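Local coordinates for choline binding protein PCPA (Streptococcus pneumoniae, PDB 4CP6) that is a leucine-rich-repeat vaccine antigen of the choline-binding protein family, probably held at the pneumococcal surface through choline, at residues A[249-255]-A[271-277]; A[293-299]-A[316-322]; A[364-370]-A[388-394]. The contacts are given in a common frame with arbitrary orientation. Numbering follows the deposited sequence.

Contact 1 of 3, residues A[249-255]-A[271-277]; sequences ESYKTPK and LKKLELN
Y251 lays the edge of its ring against L274, CD2 to CD1 at 3.7 Å, while its CB meets L271 CD1, also at 3.7 Å. Its t rotamer (chi1 -176°) carries the phenol away from 271-277, toward Y242, whose ring it meets edge-to-face. L271 and L274 share the t,p rotamer, which brings their ends back toward 249-255. Strands 250-252 and 273-275 run parallel, 8° and 4.8 Å apart, with S250 opposite K273, Y251 opposite L274 and K252 opposite E275. E249 O accepts from both K272 N (2.8 Å) and K273 N (3.0 Å); then follow Y251 N to K273 O (3.0 Å), E275 N to Y251 O (2.9 Å) and T253 N to E275 O (3.1 Å). This is the parallel ladder of successive leucine-rich repeats of BspA type, in which L271, L274 and L276 face the solenoid core while S250, K252, K273 and E275 line the solvent-facing side of the sheet. On that side K252 CE approaches E275 OE1 at 3.4 Å, and a water donates to Y251 O (3.1 Å) and E275 OE1 (2.9 Å). Beyond the strands, T253 and N277, both with chi1 56°, point toward the opposing segment, and T253 OG1 donates to N277 OD1 at 2.6 Å; N277 ND2 bonds to T257 O. A second water donates to T253 O (2.8 Å) and E275 O (2.9 Å).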
loop_
_atom_site.group_PDB
_atom_site.type_symbol
_atom_site.label_atom_id
_atom_site.label_comp_id
_atom_site.label_asym_id
_atom_site.label_seq_id
_atom_site.Cartn_x
_atom_site.Cartn_y
_atom_site.Cartn_z
ATOM N N GLU A 249 12.973 -0.020 19.064
ATOM C CA GLU A 249 11.918 -0.475 19.974
ATOM C C GLU A 249 10.959 0.627 20.361
ATOM O O GLU A 249 9.822 0.342 20.758
ATOM C CB GLU A 249 12.531 -1.150 21.219
ATOM C CG GLU A 249 13.181 -2.480 20.894
ATOM C CD GLU A 249 13.590 -3.310 22.101
ATOM O OE1 GLU A 249 13.126 -3.012 23.223
ATOM O OE2 GLU A 249 14.339 -4.296 21.913
ATOM N N SER A 250 11.394 1.894 20.306
ATOM C CA SER A 250 10.524 2.997 20.691
ATOM C C SER A 250 10.654 4.095 19.651
ATOM O O SER A 250 11.680 4.200 18.974
ATOM C CB SER A 250 10.886 3.540 22.070
ATOM O OG SER A 250 12.232 3.986 22.040
ATOM N N TYR A 251 9.626 4.911 19.533
ATOM C CA TYR A 251 9.609 5.995 18.546
ATOM C C TYR A 251 8.689 7.072 19.007
ATOM O O TYR A 251 7.646 6.791 19.624
ATOM C CB TYR A 251 9.127 5.458 17.174
ATOM C CG TYR A 251 9.165 6.469 16.043
ATOM C CD1 TYR A 251 10.371 6.844 15.463
ATOM C CD2 TYR A 251 7.987 7.002 15.514
ATOM C CE1 TYR A 251 10.412 7.767 14.425
ATOM C CE2 TYR A 251 8.014 7.919 14.466
ATOM C CZ TYR A 251 9.235 8.303 13.936
ATOM O OH TYR A 251 9.291 9.199 12.912
ATOM N N LYS A 252 9.063 8.332 18.699
ATOM C CA LYS A 252 8.258 9.486 18.980
ATOM C C LYS A 252 8.021 10.228 17.663
ATOM O O LYS A 252 8.981 10.585 16.992
ATOM C CB LYS A 252 8.954 10.444 19.970
ATOM C CG LYS A 252 9.216 9.816 21.333
ATOM C CD LYS A 252 9.897 10.804 22.286
ATOM C CE LYS A 252 10.538 10.073 23.437
ATOM N NZ LYS A 252 11.961 10.472 23.594
ATOM N N THR A 253 6.758 10.459 17.282
ATOM C CA THR A 253 6.504 11.239 16.071
ATOM C C THR A 253 6.950 12.687 16.328
ATOM O O THR A 253 6.850 13.216 17.450
ATOM C CB THR A 253 5.033 11.161 15.667
ATOM O OG1 THR A 253 4.209 11.587 16.777
ATOM C CG2 THR A 253 4.641 9.786 15.205
ATOM N N PRO A 254 7.411 13.376 15.268
ATOM C CA PRO A 254 7.842 14.777 15.449
ATOM C C PRO A 254 6.695 15.703 15.786
ATOM O O PRO A 254 5.529 15.410 15.508
ATOM C CB PRO A 254 8.478 15.139 14.097
ATOM C CG PRO A 254 7.960 14.138 13.119
ATOM C CD PRO A 254 7.616 12.884 13.890
ATOM N N LYS A 255 7.015 16.842 16.434
ATOM C CA LYS A 255 6.006 17.782 16.887
ATOM C C LYS A 255 5.098 18.347 15.780
ATOM O O LYS A 255 3.978 18.753 16.069
ATOM C CB LYS A 255 6.653 18.931 17.693
ATOM C CG LYS A 255 7.606 19.816 16.882
ATOM C CD LYS A 255 8.008 21.052 17.691
ATOM C CE LYS A 255 8.836 22.009 16.877
ATOM N NZ LYS A 255 9.219 23.205 17.677
ATOM N N LEU A 271 8.529 -2.251 16.480
ATOM C CA LEU A 271 8.186 -1.186 17.400
ATOM C C LEU A 271 7.349 -1.662 18.594
ATOM O O LEU A 271 6.300 -2.266 18.394
ATOM C CB LEU A 271 7.434 -0.104 16.592
ATOM C CG LEU A 271 7.146 1.201 17.280
ATOM C CD1 LEU A 271 8.446 1.912 17.719
ATOM C CD2 LEU A 271 6.366 2.129 16.367
ATOM N N LYS A 272 7.773 -1.318 19.826
ATOM C CA LYS A 272 7.050 -1.681 21.038
ATOM C C LYS A 272 6.382 -0.508 21.697
ATOM O O LYS A 272 5.342 -0.690 22.322
ATOM C CB LYS A 272 8.014 -2.325 22.073
ATOM C CG LYS A 272 8.642 -3.632 21.606
ATOM C CD LYS A 272 9.569 -4.241 22.694
ATOM C CE LYS A 272 9.943 -5.649 22.286
ATOM N NZ LYS A 272 10.786 -6.343 23.312
ATOM N N LYS A 273 6.961 0.704 21.614
ATOM C CA LYS A 273 6.403 1.867 22.279
ATOM C C LYS A 273 6.341 3.024 21.293
ATOM O O LYS A 273 7.363 3.373 20.693
ATOM C CB LYS A 273 7.271 2.222 23.506
ATOM C CG LYS A 273 6.816 3.472 24.260
ATOM C CD LYS A 273 7.638 3.689 25.525
ATOM C CE LYS A 273 7.275 5.005 26.172
ATOM N NZ LYS A 273 8.138 5.304 27.342
ATOM N N LEU A 274 5.157 3.592 21.123
ATOM C CA LEU A 274 4.966 4.698 20.191
ATOM C C LEU A 274 4.353 5.856 20.925
ATOM O O LEU A 274 3.303 5.709 21.578
ATOM C CB LEU A 274 4.075 4.242 19.042
ATOM C CG LEU A 274 3.681 5.295 18.012
ATOM C CD1 LEU A 274 4.934 5.923 17.326
ATOM C CD2 LEU A 274 2.805 4.669 16.960
ATOM N N GLU A 275 5.023 7.010 20.875
ATOM C CA GLU A 275 4.469 8.204 21.487
ATOM C C GLU A 275 4.052 9.162 20.408
ATOM O O GLU A 275 4.916 9.583 19.630
ATOM C CB GLU A 275 5.447 8.872 22.454
ATOM C CG GLU A 275 5.535 8.106 23.757
ATOM C CD GLU A 275 6.496 8.758 24.715
ATOM O OE1 GLU A 275 7.720 8.588 24.518
ATOM O OE2 GLU A 275 6.032 9.543 25.572
ATOM N N LEU A 276 2.753 9.442 20.299
ATOM C CA LEU A 276 2.256 10.415 19.326
ATOM C C LEU A 276 2.313 11.785 19.951
ATOM O O LEU A 276 2.333 11.937 21.190
ATOM C CB LEU A 276 0.864 10.071 18.806
ATOM C CG LEU A 276 0.752 8.672 18.187
ATOM C CD1 LEU A 276 -0.640 8.409 17.698
ATOM C CD2 LEU A 276 1.713 8.483 17.026
ATOM N N ASN A 277 2.415 12.797 19.098
ATOM C CA ASN A 277 2.612 14.153 19.578
ATOM C C ASN A 277 1.329 14.972 19.681
ATOM O O ASN A 277 0.417 14.824 18.860
ATOM C CB ASN A 277 3.498 14.887 18.567
ATOM C CG ASN A 277 2.921 14.861 17.158
ATOM O OD1 ASN A 277 2.841 13.812 16.508
ATOM N ND2 ASN A 277 2.395 15.968 16.664
HETATM O O HOH W 1 8.390 6.535 22.613
HETATM O O HOH W 2 5.586 12.413 19.802
#

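Contact 2 of 3, residues A[293-299]-A[316-322]; sequences KLEEISL and ELKELIL
At the apolar centre I297 CG2 lies 3.6 Å from L320 CD2 and 4.2 Å from L317 CD1, with F311 closing over all three side chains. L299 (m,t) points toward 316-322, its CD1 reaching L320 CD2 at 4.2 Å, L322 CD2 at 4.1 Å and I321 O at 3.5 Å. L317, in the t,p rotamer, sends CD1 toward I297 and to within 3.6 Å of E295 O. The segments run almost in parallel, their end-to-end directions 9° apart, but they splay: CA atoms are 4.1 Å apart at E295-L317, 7.2 Å at I297-L320 and 6.7 Å at L299-L322. One direct backbone hydrogen bond, K318 N to E295 O (3.0 Å, 174°), joins the closer end, where E295 CA also meets E316 O at 3.4 Å. These are consecutive BspA-type leucine-rich repeats at a break in the parallel ladder, with water filling the opened seam between strands 296-298 and 319-322. One water accepts from I297 N (2.9 Å) and donates to E319 O (2.8 Å); the next donates to I297 O (2.7 Å) and accepts from I321 N (2.9 Å). A third accepts from L299 N (2.9 Å) and lies 2.7 Å from I321 O. At the polar edge E295 (m,t) forms a long salt bridge, OE1 to K318 NZ at 4.0 Å. A further water sits 2.8 Å from E295 OE2 and 2.7 Å from E316 OE1, the latter also salt-bridged to K339.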
loop_
_atom_site.group_PDB
_atom_site.type_symbol
_atom_site.label_atom_id
_atom_site.label_comp_id
_atom_site.label_asym_id
_atom_site.label_seq_id
_atom_site.Cartn_x
_atom_site.Cartn_y
_atom_site.Cartn_z
ATOM N N LYS A 293 4.312 -6.043 17.463
ATOM C CA LYS A 293 5.075 -5.915 18.704
ATOM C C LYS A 293 4.643 -4.700 19.541
ATOM O O LYS A 293 5.089 -4.550 20.673
ATOM C CB LYS A 293 6.577 -5.822 18.426
ATOM C CG LYS A 293 7.231 -7.180 18.205
ATOM C CD LYS A 293 8.684 -7.056 18.647
ATOM C CE LYS A 293 9.615 -8.134 18.172
ATOM N NZ LYS A 293 10.957 -7.973 18.825
ATOM N N LEU A 294 3.748 -3.829 19.003
ATOM C CA LEU A 294 3.324 -2.614 19.689
ATOM C C LEU A 294 2.677 -2.951 21.022
ATOM O O LEU A 294 1.692 -3.684 21.037
ATOM C CB LEU A 294 2.361 -1.812 18.801
ATOM C CG LEU A 294 1.961 -0.444 19.318
ATOM C CD1 LEU A 294 3.165 0.540 19.303
ATOM C CD2 LEU A 294 0.797 0.114 18.492
ATOM N N GLU A 295 3.247 -2.463 22.124
ATOM C CA GLU A 295 2.744 -2.752 23.471
ATOM C C GLU A 295 2.015 -1.567 24.043
ATOM O O GLU A 295 1.072 -1.717 24.825
ATOM C CB GLU A 295 3.913 -3.104 24.405
ATOM C CG GLU A 295 4.569 -4.431 24.058
ATOM C CD GLU A 295 5.790 -4.793 24.880
ATOM O OE1 GLU A 295 6.173 -3.987 25.759
ATOM O OE2 GLU A 295 6.406 -5.847 24.592
ATOM N N GLU A 296 2.513 -0.365 23.713
ATOM C CA GLU A 296 1.970 0.859 24.248
ATOM C C GLU A 296 1.969 1.959 23.220
ATOM O O GLU A 296 2.895 2.087 22.439
ATOM C CB GLU A 296 2.702 1.313 25.526
ATOM C CG GLU A 296 4.199 1.166 25.528
ATOM C CD GLU A 296 4.816 1.447 26.886
ATOM O OE1 GLU A 296 4.550 2.530 27.457
ATOM O OE2 GLU A 296 5.585 0.586 27.370
ATOM N N ILE A 297 0.886 2.725 23.214
ATOM C CA ILE A 297 0.736 3.863 22.325
ATOM C C ILE A 297 0.170 5.028 23.085
ATOM O O ILE A 297 -0.821 4.856 23.802
ATOM C CB ILE A 297 -0.075 3.502 21.070
ATOM C CG1 ILE A 297 -0.070 4.697 20.073
ATOM C CG2 ILE A 297 -1.513 3.064 21.431
ATOM C CD1 ILE A 297 -0.641 4.370 18.813
ATOM N N SER A 298 0.786 6.215 22.971
ATOM C CA SER A 298 0.262 7.395 23.640
ATOM C C SER A 298 -0.543 8.197 22.608
ATOM O O SER A 298 0.019 8.579 21.566
ATOM C CB SER A 298 1.395 8.242 24.209
ATOM O OG SER A 298 0.870 9.404 24.820
ATOM N N LEU A 299 -1.832 8.431 22.871
ATOM C CA LEU A 299 -2.717 9.165 21.964
ATOM C C LEU A 299 -2.953 10.551 22.535
ATOM O O LEU A 299 -3.269 10.689 23.718
ATOM C CB LEU A 299 -4.052 8.431 21.832
ATOM C CG LEU A 299 -3.950 6.977 21.305
ATOM C CD1 LEU A 299 -5.333 6.320 21.311
ATOM C CD2 LEU A 299 -3.333 6.937 19.903
ATOM N N GLU A 316 0.389 -7.597 20.705
ATOM C CA GLU A 316 0.975 -7.296 22.004
ATOM C C GLU A 316 0.451 -6.055 22.685
ATOM O O GLU A 316 0.948 -5.674 23.747
ATOM C CB GLU A 316 2.508 -7.206 21.890
ATOM C CG GLU A 316 3.173 -8.511 21.504
ATOM C CD GLU A 316 3.159 -9.640 22.518
ATOM O OE1 GLU A 316 3.040 -9.376 23.733
ATOM O OE2 GLU A 316 3.296 -10.798 22.074
ATOM N N LEU A 317 -0.552 -5.365 22.078
ATOM C CA LEU A 317 -1.016 -4.113 22.673
ATOM C C LEU A 317 -1.683 -4.343 24.004
ATOM O O LEU A 317 -2.662 -5.087 24.065
ATOM C CB LEU A 317 -1.926 -3.402 21.666
ATOM C CG LEU A 317 -2.492 -2.052 22.055
ATOM C CD1 LEU A 317 -1.407 -1.037 22.250
ATOM C CD2 LEU A 317 -3.488 -1.606 21.000
ATOM N N LYS A 318 -1.194 -3.701 25.073
ATOM C CA LYS A 318 -1.685 -4.010 26.419
ATOM C C LYS A 318 -2.835 -3.173 26.916
ATOM O O LYS A 318 -3.601 -3.642 27.762
ATOM C CB LYS A 318 -0.532 -3.903 27.438
ATOM C CG LYS A 318 0.681 -4.775 27.101
ATOM C CD LYS A 318 1.843 -4.517 28.087
ATOM C CE LYS A 318 3.024 -5.425 27.815
ATOM N NZ LYS A 318 4.068 -5.325 28.868
ATOM N N GLU A 319 -2.949 -1.931 26.435
ATOM C CA GLU A 319 -3.963 -0.996 26.914
ATOM C C GLU A 319 -4.172 0.029 25.848
ATOM O O GLU A 319 -3.277 0.250 25.020
ATOM C CB GLU A 319 -3.435 -0.289 28.194
ATOM C CG GLU A 319 -4.399 0.680 28.858
ATOM C CD GLU A 319 -3.925 1.333 30.142
ATOM O OE1 GLU A 319 -2.751 1.127 30.524
ATOM O OE2 GLU A 319 -4.733 2.061 30.766
ATOM N N LEU A 320 -5.350 0.676 25.868
ATOM C CA LEU A 320 -5.624 1.791 24.981
ATOM C C LEU A 320 -6.377 2.816 25.765
ATOM O O LEU A 320 -7.391 2.485 26.400
ATOM C CB LEU A 320 -6.470 1.396 23.761
ATOM C CG LEU A 320 -5.755 1.008 22.502
ATOM C CD1 LEU A 320 -6.727 0.441 21.477
ATOM C CD2 LEU A 320 -4.971 2.201 21.923
ATOM N N ILE A 321 -5.892 4.052 25.742
ATOM C CA ILE A 321 -6.571 5.163 26.344
ATOM C C ILE A 321 -7.009 6.095 25.223
ATOM O O ILE A 321 -6.170 6.806 24.653
ATOM C CB ILE A 321 -5.693 5.877 27.381
ATOM C CG1 ILE A 321 -5.272 4.877 28.492
ATOM C CG2 ILE A 321 -6.423 7.112 27.933
ATOM C CD1 ILE A 321 -4.109 5.380 29.356
ATOM N N LEU A 322 -8.293 6.082 24.882
ATOM C CA LEU A 322 -8.815 6.971 23.843
ATOM C C LEU A 322 -8.966 8.363 24.466
ATOM O O LEU A 322 -9.579 8.518 25.530
ATOM C CB LEU A 322 -10.150 6.472 23.295
ATOM C CG LEU A 322 -10.139 5.060 22.676
ATOM C CD1 LEU A 322 -11.562 4.632 22.298
ATOM C CD2 LEU A 322 -9.187 4.981 21.453
HETATM O O HOH W 3 4.876 -8.064 25.288
HETATM O O HOH W 4 -1.089 1.968 25.205
HETATM O O HOH W 5 -3.050 4.251 25.177
HETATM O O HOH W 6 -3.479 6.839 24.641
HETATM O O HOH W 7 -4.537 9.293 25.709
#

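Contact 3 of 3, residues A[364-370]-A[388-394]; sequences LKEIHIK and TVKFYVT
T388 opens the second segment with its OG1 2.7 Å from a water that donates to L364 O at 2.6 Å. From here two parallel strands, 366-369 and 390-393, form neighbouring rungs near the C-terminal end of the leucine-rich-repeat solenoid; their axes lie 4.7 Å apart and cross at -16°. V389, chi1 t, fits between L364 and I367: CG2 is 3.9 Å from L364 CG, and CG1 is 3.8 Å from I367 CG1. K390 pairs with E366 and sets the ladder, its N donating to K365 O (2.9 Å) and its O accepting from I367 N (2.8 Å). F391, opposite I367, turns into the core, where CE2 touches I367 CD1 at 3.7 Å and CD2 lies 4.0 Å from I369 CD1; its ring also meets F383 edge-to-face and packs on L402 of helix 396-405, which covers this side. Y392, opposite H368, emerges with E366 and K390 on the other face. Its N donates to I367 O and its O accepts from I369 N, both at 2.9 Å. Y392 and H368 share chi1 -60° and, to within a ring flip, nearly the same chi2; their rings lie nearly parallel (9°) with centroids 4.4 Å apart, offset enough to overlap little. H368 NE2 makes a weak hydrogen bond to E366 OE1 (2.9 Å), and a water that donates to this OE1 at 2.7 Å lies 2.7 Å from Y392 OH. V393 CG1 reaches I369 CB at 4.3 Å. At T394, whose OG1 bonds to N371 O, a water joins the segments, accepting from T394 N at 2.9 Å and donating to I369 O at 2.8 Å.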
loop_
_atom_site.group_PDB
_atom_site.type_symbol
_atom_site.label_atom_id
_atom_site.label_comp_id
_atom_site.label_asym_id
_atom_site.label_seq_id
_atom_site.Cartn_x
_atom_site.Cartn_y
_atom_site.Cartn_z
ATOM N N LEU A 364 -9.111 -8.975 27.622
ATOM C CA LEU A 364 -9.805 -7.770 28.005
ATOM C C LEU A 364 -10.519 -7.941 29.305
ATOM O O LEU A 364 -11.479 -8.716 29.382
ATOM C CB LEU A 364 -10.734 -7.251 26.875
ATOM C CG LEU A 364 -11.369 -5.879 27.088
ATOM C CD1 LEU A 364 -10.328 -4.783 27.372
ATOM C CD2 LEU A 364 -12.239 -5.501 25.886
ATOM N N LYS A 365 -10.081 -7.199 30.308
ATOM C CA LYS A 365 -10.660 -7.278 31.643
ATOM C C LYS A 365 -11.631 -6.163 31.915
ATOM O O LYS A 365 -12.632 -6.355 32.610
ATOM C CB LYS A 365 -9.472 -7.200 32.638
ATOM C CG LYS A 365 -9.766 -6.913 34.085
ATOM C CD LYS A 365 -8.464 -7.018 34.894
ATOM C CE LYS A 365 -7.862 -5.672 35.227
ATOM N NZ LYS A 365 -6.965 -5.745 36.414
ATOM N N GLU A 366 -11.344 -4.964 31.376
ATOM C CA GLU A 366 -12.129 -3.811 31.779
ATOM C C GLU A 366 -12.222 -2.720 30.724
ATOM O O GLU A 366 -11.268 -2.525 29.971
ATOM C CB GLU A 366 -11.509 -3.193 33.065
ATOM C CG GLU A 366 -10.036 -2.849 32.938
ATOM C CD GLU A 366 -9.314 -2.369 34.186
ATOM O OE1 GLU A 366 -9.974 -2.181 35.233
ATOM O OE2 GLU A 366 -8.088 -2.129 34.096
ATOM N N ILE A 367 -13.365 -2.033 30.694
ATOM C CA ILE A 367 -13.628 -0.865 29.850
ATOM C C ILE A 367 -14.095 0.242 30.781
ATOM O O ILE A 367 -15.095 0.076 31.500
ATOM C CB ILE A 367 -14.662 -1.156 28.736
ATOM C CG1 ILE A 367 -14.179 -2.253 27.770
ATOM C CG2 ILE A 367 -14.995 0.127 27.969
ATOM C CD1 ILE A 367 -15.268 -2.761 26.808
ATOM N N HIS A 368 -13.386 1.378 30.761
ATOM C CA HIS A 368 -13.731 2.537 31.576
ATOM C C HIS A 368 -14.324 3.606 30.679
ATOM O O HIS A 368 -13.618 4.104 29.777
ATOM C CB HIS A 368 -12.497 3.072 32.314
ATOM C CG HIS A 368 -11.871 2.081 33.241
ATOM N ND1 HIS A 368 -12.092 2.151 34.608
ATOM C CD2 HIS A 368 -11.018 1.065 32.984
ATOM C CE1 HIS A 368 -11.416 1.144 35.133
ATOM N NE2 HIS A 368 -10.748 0.458 34.200
ATOM N N ILE A 369 -15.587 3.972 30.891
ATOM C CA ILE A 369 -16.285 4.992 30.117
ATOM C C ILE A 369 -16.292 6.241 30.969
ATOM O O ILE A 369 -16.952 6.261 32.013
ATOM C CB ILE A 369 -17.694 4.541 29.725
ATOM C CG1 ILE A 369 -17.621 3.171 28.970
ATOM C CG2 ILE A 369 -18.412 5.642 28.924
ATOM C CD1 ILE A 369 -18.931 2.690 28.324
ATOM N N LYS A 370 -15.568 7.286 30.545
ATOM C CA LYS A 370 -15.449 8.489 31.383
ATOM C C LYS A 370 -16.529 9.527 31.184
ATOM O O LYS A 370 -16.656 10.417 32.029
ATOM C CB LYS A 370 -14.064 9.117 31.156
ATOM C CG LYS A 370 -12.921 8.222 31.608
ATOM C CD LYS A 370 -11.565 8.890 31.451
ATOM C CE LYS A 370 -11.169 9.813 32.571
ATOM N NZ LYS A 370 -9.996 10.644 32.178
ATOM N N THR A 388 -17.254 -11.595 30.125
ATOM C CA THR A 388 -16.423 -11.390 31.321
ATOM C C THR A 388 -15.842 -9.980 31.433
ATOM O O THR A 388 -15.322 -9.611 32.489
ATOM C CB THR A 388 -15.304 -12.401 31.333
ATOM O OG1 THR A 388 -14.660 -12.369 30.061
ATOM C CG2 THR A 388 -15.808 -13.800 31.647
ATOM N N VAL A 389 -15.890 -9.187 30.355
ATOM C CA VAL A 389 -15.354 -7.835 30.431
ATOM C C VAL A 389 -16.206 -7.029 31.416
ATOM O O VAL A 389 -17.435 -7.085 31.357
ATOM C CB VAL A 389 -15.350 -7.154 29.035
ATOM C CG1 VAL A 389 -14.827 -5.713 29.130
ATOM C CG2 VAL A 389 -14.508 -7.946 28.032
ATOM N N LYS A 390 -15.551 -6.264 32.295
ATOM C CA LYS A 390 -16.227 -5.415 33.254
ATOM C C LYS A 390 -16.287 -3.994 32.741
ATOM O O LYS A 390 -15.277 -3.489 32.210
ATOM C CB LYS A 390 -15.478 -5.388 34.591
ATOM C CG LYS A 390 -14.922 -6.696 35.065
ATOM C CD LYS A 390 -13.903 -6.444 36.134
ATOM C CE LYS A 390 -12.881 -7.525 36.076
ATOM N NZ LYS A 390 -13.285 -8.747 36.815
ATOM N N PHE A 391 -17.419 -3.330 32.935
ATOM C CA PHE A 391 -17.523 -1.917 32.602
ATOM C C PHE A 391 -17.510 -1.082 33.848
ATOM O O PHE A 391 -18.159 -1.448 34.850
ATOM C CB PHE A 391 -18.807 -1.606 31.845
ATOM C CG PHE A 391 -18.817 -2.007 30.387
ATOM C CD1 PHE A 391 -19.221 -3.281 30.003
ATOM C CD2 PHE A 391 -18.481 -1.090 29.397
ATOM C CE1 PHE A 391 -19.266 -3.638 28.651
ATOM C CE2 PHE A 391 -18.517 -1.451 28.043
ATOM C CZ PHE A 391 -18.905 -2.723 27.679
ATOM N N TYR A 392 -16.894 0.104 33.765
ATOM C CA TYR A 392 -16.847 1.096 34.843
ATOM C C TYR A 392 -17.461 2.351 34.229
ATOM O O TYR A 392 -16.949 2.870 33.209
ATOM C CB TYR A 392 -15.411 1.313 35.363
ATOM C CG TYR A 392 -14.750 0.071 35.933
ATOM C CD1 TYR A 392 -14.166 -0.877 35.102
ATOM C CD2 TYR A 392 -14.736 -0.173 37.312
ATOM C CE1 TYR A 392 -13.583 -2.038 35.619
ATOM C CE2 TYR A 392 -14.142 -1.324 37.839
ATOM C CZ TYR A 392 -13.570 -2.258 36.987
ATOM O OH TYR A 392 -12.966 -3.405 37.483
ATOM N N VAL A 393 -18.578 2.826 34.787
ATOM C CA VAL A 393 -19.319 3.960 34.222
ATOM C C VAL A 393 -19.584 5.025 35.297
ATOM O O VAL A 393 -19.399 4.750 36.484
ATOM C CB VAL A 393 -20.628 3.530 33.517
ATOM C CG1 VAL A 393 -20.345 2.514 32.403
ATOM C CG2 VAL A 393 -21.642 2.955 34.510
ATOM N N THR A 394 -20.033 6.219 34.881
ATOM C CA THR A 394 -20.202 7.332 35.817
ATOM C C THR A 394 -21.598 7.459 36.369
ATOM O O THR A 394 -21.774 8.186 37.347
ATOM C CB THR A 394 -19.785 8.663 35.142
ATOM O OG1 THR A 394 -20.672 8.912 34.059
ATOM C CG2 THR A 394 -18.330 8.659 34.689
HETATM O O HOH W 8 -12.528 -10.752 30.530
HETATM O O HOH W 9 -10.817 -4.543 36.235
HETATM O O HOH W 10 -19.710 6.541 31.996
#

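The three contacts follow in series along the C-terminal half of the solenoid, each joining the strands of successive repeats. Contacts 1 and 2, with centres 11 Å apart, are immediate neighbours: strand 273-275 of the first pairs with strand 296-298 of the second, K272 O lying 2.8 Å from E295 N and L274 O 2.9 Å from S298 N. Contact 2 is where this three-stranded sheet gives way to the next, which starts at 319-322 and continues through 342-345 to contact 3. The intervening strand keeps contacts 2 and 3 about 6 Å apart at their nearest atoms, with centres 17 Å apart; contacts 1 and 3 are separated by 27 Å between centres.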